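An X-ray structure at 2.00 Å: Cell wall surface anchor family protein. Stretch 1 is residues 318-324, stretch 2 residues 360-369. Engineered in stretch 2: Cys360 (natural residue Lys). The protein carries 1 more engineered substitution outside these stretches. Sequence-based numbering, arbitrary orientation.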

# COMPACT_ATOMS: atom_id res chain seq x y z
N TYR A 318 5.34 -1.64 -21.05
CA TYR A 318 4.80 -3.01 -20.98
C TYR A 318 3.36 -3.04 -20.47
O TYR A 318 2.79 -1.99 -20.22
CB TYR A 318 5.72 -3.98 -20.24
CG TYR A 318 6.18 -3.56 -18.89
CD1 TYR A 318 5.30 -3.53 -17.81
CD2 TYR A 318 7.53 -3.25 -18.65
CE1 TYR A 318 5.73 -3.17 -16.57
CE2 TYR A 318 7.97 -2.90 -17.40
CZ TYR A 318 7.06 -2.86 -16.36
OH TYR A 318 7.47 -2.49 -15.11
N ASP A 319 2.79 -4.23 -20.33
CA ASP A 319 1.38 -4.33 -19.98
C ASP A 319 1.13 -4.42 -18.49
O ASP A 319 1.85 -5.12 -17.80
CB ASP A 319 0.74 -5.53 -20.67
CG ASP A 319 0.66 -5.33 -22.16
OD1 ASP A 319 -0.09 -4.43 -22.58
OD2 ASP A 319 1.37 -6.05 -22.88
N ILE A 320 0.10 -3.75 -18.01
CA ILE A 320 -0.30 -3.95 -16.63
C ILE A 320 -1.79 -4.22 -16.59
O ILE A 320 -2.61 -3.37 -17.01
CB ILE A 320 0.10 -2.78 -15.69
CG1 ILE A 320 1.62 -2.45 -15.80
CG2 ILE A 320 -0.26 -3.14 -14.23
CD1 ILE A 320 1.95 -1.27 -16.73
N PHE A 321 -2.13 -5.42 -16.11
CA PHE A 321 -3.52 -5.83 -15.96
C PHE A 321 -3.87 -5.89 -14.48
O PHE A 321 -3.12 -6.49 -13.70
CB PHE A 321 -3.77 -7.21 -16.60
CG PHE A 321 -3.46 -7.29 -18.07
CD1 PHE A 321 -3.12 -6.17 -18.81
CD2 PHE A 321 -3.51 -8.52 -18.73
CE1 PHE A 321 -2.84 -6.26 -20.20
CE2 PHE A 321 -3.24 -8.62 -20.10
CZ PHE A 321 -2.90 -7.47 -20.84
N THR A 322 -5.01 -5.31 -14.11
CA THR A 322 -5.47 -5.33 -12.74
C THR A 322 -6.80 -6.10 -12.59
O THR A 322 -7.78 -5.84 -13.30
CB THR A 322 -5.62 -3.90 -12.18
OG1 THR A 322 -4.47 -3.15 -12.54
CG2 THR A 322 -5.69 -3.90 -10.65
N VAL A 323 -6.84 -7.02 -11.64
CA VAL A 323 -8.03 -7.83 -11.37
C VAL A 323 -8.60 -7.51 -10.00
O VAL A 323 -7.94 -7.71 -8.97
CB VAL A 323 -7.76 -9.33 -11.58
CG1 VAL A 323 -8.84 -10.21 -10.92
CG2 VAL A 323 -7.69 -9.60 -13.06
N GLY A 324 -9.82 -6.98 -10.01
CA GLY A 324 -10.51 -6.56 -8.80
C GLY A 324 -11.26 -7.65 -8.08
O GLY A 324 -12.05 -8.38 -8.66
N CYS A 360 -13.76 -10.11 -19.79
CA CYS A 360 -12.75 -9.06 -19.77
C CYS A 360 -11.34 -9.69 -19.62
O CYS A 360 -10.42 -9.34 -20.36
CB CYS A 360 -13.04 -8.09 -18.62
SG CYS A 360 -11.94 -6.64 -18.42
N ILE A 361 -11.20 -10.65 -18.70
CA ILE A 361 -9.90 -11.28 -18.44
C ILE A 361 -9.41 -12.15 -19.59
O ILE A 361 -8.25 -12.07 -19.99
CB ILE A 361 -9.92 -12.11 -17.11
CG1 ILE A 361 -10.30 -11.23 -15.92
CG2 ILE A 361 -8.59 -12.88 -16.91
CD1 ILE A 361 -10.44 -12.05 -14.61
N TYR A 362 -10.30 -13.01 -20.11
CA TYR A 362 -10.03 -13.79 -21.33
C TYR A 362 -9.57 -12.88 -22.46
O TYR A 362 -8.55 -13.12 -23.10
CB TYR A 362 -11.28 -14.55 -21.81
CG TYR A 362 -10.93 -15.56 -22.88
CD1 TYR A 362 -10.55 -16.85 -22.52
CD2 TYR A 362 -10.90 -15.21 -24.23
CE1 TYR A 362 -10.19 -17.77 -23.47
CE2 TYR A 362 -10.54 -16.13 -25.20
CZ TYR A 362 -10.19 -17.41 -24.81
OH TYR A 362 -9.79 -18.33 -25.73
N ASP A 363 -10.34 -11.82 -22.72
CA ASP A 363 -10.05 -10.95 -23.86
C ASP A 363 -8.67 -10.32 -23.80
O ASP A 363 -7.96 -10.33 -24.81
CB ASP A 363 -11.12 -9.88 -24.05
CG ASP A 363 -12.39 -10.44 -24.72
OD1 ASP A 363 -12.36 -11.56 -25.29
OD2 ASP A 363 -13.42 -9.74 -24.68
N GLU A 364 -8.26 -9.84 -22.63
CA GLU A 364 -6.95 -9.20 -22.50
C GLU A 364 -5.78 -10.21 -22.67
O GLU A 364 -4.81 -9.92 -23.37
CB GLU A 364 -6.86 -8.38 -21.21
CG GLU A 364 -6.99 -9.19 -19.88
CD GLU A 364 -6.96 -8.31 -18.62
OE1 GLU A 364 -6.94 -7.05 -18.74
OE2 GLU A 364 -6.98 -8.88 -17.49
N LEU A 365 -5.92 -11.40 -22.07
CA LEU A 365 -4.86 -12.42 -22.07
C LEU A 365 -4.70 -13.11 -23.42
O LEU A 365 -3.60 -13.57 -23.77
CB LEU A 365 -5.14 -13.49 -21.02
CG LEU A 365 -4.97 -13.11 -19.55
CD1 LEU A 365 -5.53 -14.17 -18.65
CD2 LEU A 365 -3.49 -12.85 -19.22
N ASN A 366 -5.80 -13.17 -24.17
CA ASN A 366 -5.85 -13.87 -25.46
C ASN A 366 -4.72 -13.54 -26.44
O ASN A 366 -4.17 -14.45 -27.05
CB ASN A 366 -7.23 -13.67 -26.11
CG ASN A 366 -7.41 -14.50 -27.38
OD1 ASN A 366 -7.17 -15.72 -27.41
ND2 ASN A 366 -7.84 -13.83 -28.45
N LYS A 367 -4.39 -12.25 -26.57
CA LYS A 367 -3.20 -11.76 -27.29
C LYS A 367 -1.94 -12.65 -27.16
O LYS A 367 -1.25 -12.92 -28.15
CB LYS A 367 -2.88 -10.33 -26.83
CG LYS A 367 -1.42 -9.89 -27.02
CD LYS A 367 -0.97 -8.88 -25.94
CE LYS A 367 -1.26 -7.43 -26.33
NZ LYS A 367 -1.24 -6.53 -25.15
N TYR A 368 -1.63 -13.08 -25.94
CA TYR A 368 -0.41 -13.85 -25.68
C TYR A 368 -0.59 -15.31 -26.01
O TYR A 368 0.28 -15.91 -26.63
CB TYR A 368 -0.00 -13.75 -24.20
CG TYR A 368 0.04 -12.36 -23.63
CD1 TYR A 368 1.01 -11.45 -24.02
CD2 TYR A 368 -0.88 -11.97 -22.65
CE1 TYR A 368 1.05 -10.17 -23.48
CE2 TYR A 368 -0.85 -10.70 -22.10
CZ TYR A 368 0.13 -9.81 -22.53
OH TYR A 368 0.18 -8.54 -21.99
N PHE A 369 -1.70 -15.87 -25.55
CA PHE A 369 -1.93 -17.31 -25.54
C PHE A 369 -2.43 -17.81 -26.91
O PHE A 369 -1.71 -17.75 -27.92
CB PHE A 369 -2.92 -17.68 -24.42

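Strand 319-324 runs nearly antiparallel to helix 360-366, their axes 10.5 Å apart at closest approach, and side chains alone fill the gap. The alternation of the strand sets the pattern: Asp319 and Phe321 point toward the helix, Ile320 and Thr322 away from it.

Phe321 covers the most surface. Its chi1 in m lays the flat ring beneath Glu364, whose CB sits 4.2 Å from the centroid of the Phe321 ring, a CH-pi contact over the face. Glu364, the second largest contributor, suits this place because its aliphatic carbons can cover an aromatic ring; with chi1 in p and chi2 in t, the side chain keeps its carboxylate over the same face, CD coming 3.5 Å from Phe321 CD2 and OE1 also lying above the ring. At the edge of the Phe321 ring, Leu365 CD2 lies 4.3 Å from Phe321 CE2. Phe321 CE2 in turn meets the edge of the Tyr368 ring, 3.7 Å from Tyr368 CE2.

Val323 extends the apolar patch, its CG2 meeting Ile361 CD1 at 4.0 Å; the extended chi2 of Ile361 brings that methyl nearer than its sideways CB would suggest.

At the other end, buried Asp319 supplies the polar anchor. Its OD2 accepts a weak hydrogen bond from Tyr368 OH at 2.9 Å and a weak one from Lys367 NZ at 3.5 Å, the latter within a salt bridge. The long lysine reaches this carboxylate from an exposed position.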